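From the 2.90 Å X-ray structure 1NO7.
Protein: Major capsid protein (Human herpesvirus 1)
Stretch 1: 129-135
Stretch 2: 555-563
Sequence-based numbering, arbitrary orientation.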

# COMPACT_ATOMS: atom_id res chain seq x y z
N ASN A 129 -7.40 19.43 -2.93
CA ASN A 129 -6.87 20.55 -3.68
C ASN A 129 -5.64 20.03 -4.42
O ASN A 129 -5.25 20.57 -5.45
CB ASN A 129 -6.46 21.66 -2.72
CG ASN A 129 -5.16 21.37 -2.03
OD1 ASN A 129 -4.08 21.34 -2.66
ND2 ASN A 129 -5.23 21.14 -0.72
N GLY A 130 -5.04 18.97 -3.91
CA GLY A 130 -3.86 18.42 -4.55
C GLY A 130 -4.10 17.99 -5.99
O GLY A 130 -3.15 17.84 -6.78
N ASN A 131 -5.37 17.81 -6.35
CA ASN A 131 -5.71 17.39 -7.69
C ASN A 131 -5.71 18.44 -8.80
O ASN A 131 -5.88 18.09 -9.98
CB ASN A 131 -7.04 16.67 -7.66
CG ASN A 131 -6.89 15.28 -7.14
OD1 ASN A 131 -7.83 14.69 -6.61
ND2 ASN A 131 -5.69 14.72 -7.30
N LEU A 132 -5.51 19.72 -8.46
CA LEU A 132 -5.48 20.76 -9.49
C LEU A 132 -4.23 20.52 -10.31
O LEU A 132 -3.14 20.44 -9.76
CB LEU A 132 -5.42 22.16 -8.87
CG LEU A 132 -6.70 22.64 -8.17
CD1 LEU A 132 -6.43 23.95 -7.49
CD2 LEU A 132 -7.84 22.77 -9.18
N PRO A 133 -4.38 20.40 -11.64
CA PRO A 133 -3.22 20.16 -12.51
C PRO A 133 -2.02 21.02 -12.15
O PRO A 133 -2.17 22.13 -11.62
CB PRO A 133 -3.76 20.43 -13.92
CG PRO A 133 -4.93 21.36 -13.67
CD PRO A 133 -5.56 20.77 -12.44
N LEU A 134 -0.83 20.49 -12.42
CA LEU A 134 0.38 21.20 -12.10
C LEU A 134 0.50 22.52 -12.84
O LEU A 134 1.33 23.37 -12.49
CB LEU A 134 1.60 20.33 -12.38
CG LEU A 134 1.95 19.44 -11.19
CD1 LEU A 134 3.05 18.46 -11.56
CD2 LEU A 134 2.40 20.33 -10.02
N ALA A 135 -0.33 22.68 -13.87
CA ALA A 135 -0.35 23.92 -14.63
C ALA A 135 -0.87 24.98 -13.65
O ALA A 135 -0.09 25.80 -13.13
CB ALA A 135 -1.30 23.79 -15.82
N PRO A 555 -2.08 14.62 -11.13
CA PRO A 555 -1.32 15.78 -10.63
C PRO A 555 -0.44 15.38 -9.44
O PRO A 555 0.79 15.53 -9.48
CB PRO A 555 -2.41 16.77 -10.25
CG PRO A 555 -3.45 16.51 -11.31
CD PRO A 555 -3.49 14.99 -11.37
N VAL A 556 -1.06 14.83 -8.39
CA VAL A 556 -0.31 14.41 -7.20
C VAL A 556 0.84 13.50 -7.58
O VAL A 556 2.00 13.77 -7.25
CB VAL A 556 -1.20 13.65 -6.21
CG1 VAL A 556 -0.37 13.18 -5.03
CG2 VAL A 556 -2.33 14.56 -5.73
N VAL A 557 0.52 12.39 -8.24
CA VAL A 557 1.56 11.46 -8.68
C VAL A 557 2.65 12.30 -9.32
O VAL A 557 3.76 12.41 -8.81
CB VAL A 557 1.06 10.51 -9.78
CG1 VAL A 557 2.20 9.59 -10.21
CG2 VAL A 557 -0.18 9.74 -9.32
N GLN A 558 2.28 12.90 -10.45
CA GLN A 558 3.19 13.74 -11.21
C GLN A 558 4.00 14.59 -10.26
O GLN A 558 5.22 14.75 -10.42
CB GLN A 558 2.39 14.62 -12.18
CG GLN A 558 3.27 15.32 -13.19
CD GLN A 558 4.39 14.43 -13.67
OE1 GLN A 558 4.15 13.33 -14.18
NE2 GLN A 558 5.63 14.89 -13.49
N HIS A 559 3.33 15.13 -9.25
CA HIS A 559 4.02 15.97 -8.28
C HIS A 559 5.23 15.21 -7.77
O HIS A 559 6.37 15.55 -8.11
CB HIS A 559 3.09 16.32 -7.12
CG HIS A 559 3.78 17.03 -6.00
ND1 HIS A 559 3.12 17.45 -4.86
CD2 HIS A 559 5.08 17.38 -5.83
CE1 HIS A 559 3.99 18.02 -4.04
NE2 HIS A 559 5.18 17.99 -4.61
N VAL A 560 4.98 14.19 -6.96
CA VAL A 560 6.04 13.35 -6.38
C VAL A 560 7.16 13.10 -7.37
O VAL A 560 8.31 13.52 -7.16
CB VAL A 560 5.51 11.96 -5.97
CG1 VAL A 560 6.64 11.18 -5.39
CG2 VAL A 560 4.36 12.08 -4.97
N ARG A 561 6.81 12.40 -8.45
CA ARG A 561 7.75 12.03 -9.49
C ARG A 561 8.74 13.14 -9.81
O ARG A 561 9.93 12.86 -9.91
CB ARG A 561 6.99 11.59 -10.75
CG ARG A 561 6.37 10.20 -10.59
CD ARG A 561 5.27 9.89 -11.59
NE ARG A 561 5.75 9.58 -12.94
CZ ARG A 561 4.98 9.09 -13.92
NH1 ARG A 561 3.69 8.84 -13.70
NH2 ARG A 561 5.50 8.84 -15.11
N GLU A 562 8.29 14.38 -9.93
CA GLU A 562 9.26 15.43 -10.25
C GLU A 562 9.66 16.35 -9.09
O GLU A 562 10.65 17.06 -9.20
CB GLU A 562 8.77 16.28 -11.43
CG GLU A 562 7.54 17.14 -11.19
CD GLU A 562 7.21 18.01 -12.40
OE1 GLU A 562 6.91 17.45 -13.48
OE2 GLU A 562 7.24 19.25 -12.27
N SER A 563 8.91 16.32 -7.99
CA SER A 563 9.24 17.19 -6.85
C SER A 563 10.70 17.03 -6.48
O SER A 563 11.29 15.97 -6.69
CB SER A 563 8.39 16.86 -5.62
OG SER A 563 8.88 17.57 -4.49

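Two residues account for about half of this small contact, Leu134 from the loop and Pro555 from the helix, and no hydrogen bond crosses between the stretches. What holds the two segments together here is packing, over about 328 Å² of buried surface counted on both sides.

Pro555 directs its CA-to-CB bond toward the first stretch and meets chiefly backbone. Its CG lies 3.2 Å from Asn131 O and 3.8 Å from Pro133 CA, while its CB is 3.7 Å from Gly130 O and 3.8 Å from Leu132 O. The chain thus bends around one compact ring, offering it three carbonyl oxygens and an alpha carbon. The bend begins in a short 3-10 segment, where Leu132 N donates to Asn129 O at 3.1 Å. Pro133 CA and Pro555 CA are 5.1 Å apart, and the CA-to-CB bond of Pro133 points away from the helix.

Leu134 reverses the roles: here a loop side chain reaches toward the helix. With chi1 in m and chi2 in t, it brings CD1 to 3.5 Å from Gln558 CG, 4.1 Å from His559 N, 4.2 Å from Pro555 O and 4.3 Å from Glu562 CD. One methyl therefore touches Pro555, Gln558, His559 and Glu562, the spacing of one helix face; the closest atoms are side-chain carbons at Gln558 and Glu562 but backbone at Pro555 and His559. Beside it, Gln558 NE2 donates to Glu562 OE1 at 2.9 Å, a polar link within the helix, although both side chains are poorly ordered.

Val556 supplies a smaller flank. Its CG2 sits 3.5 Å from Gly130 O, and the CA atoms of Gly130 and Val556 are 6.0 Å apart. An ideal CB on Gly130 would fall 3.5 Å from that same CG2, a tight fit, so the bare glycine leaves the methyl more room. The rule is reciprocal: a ring against backbone, a leucine against a helix face.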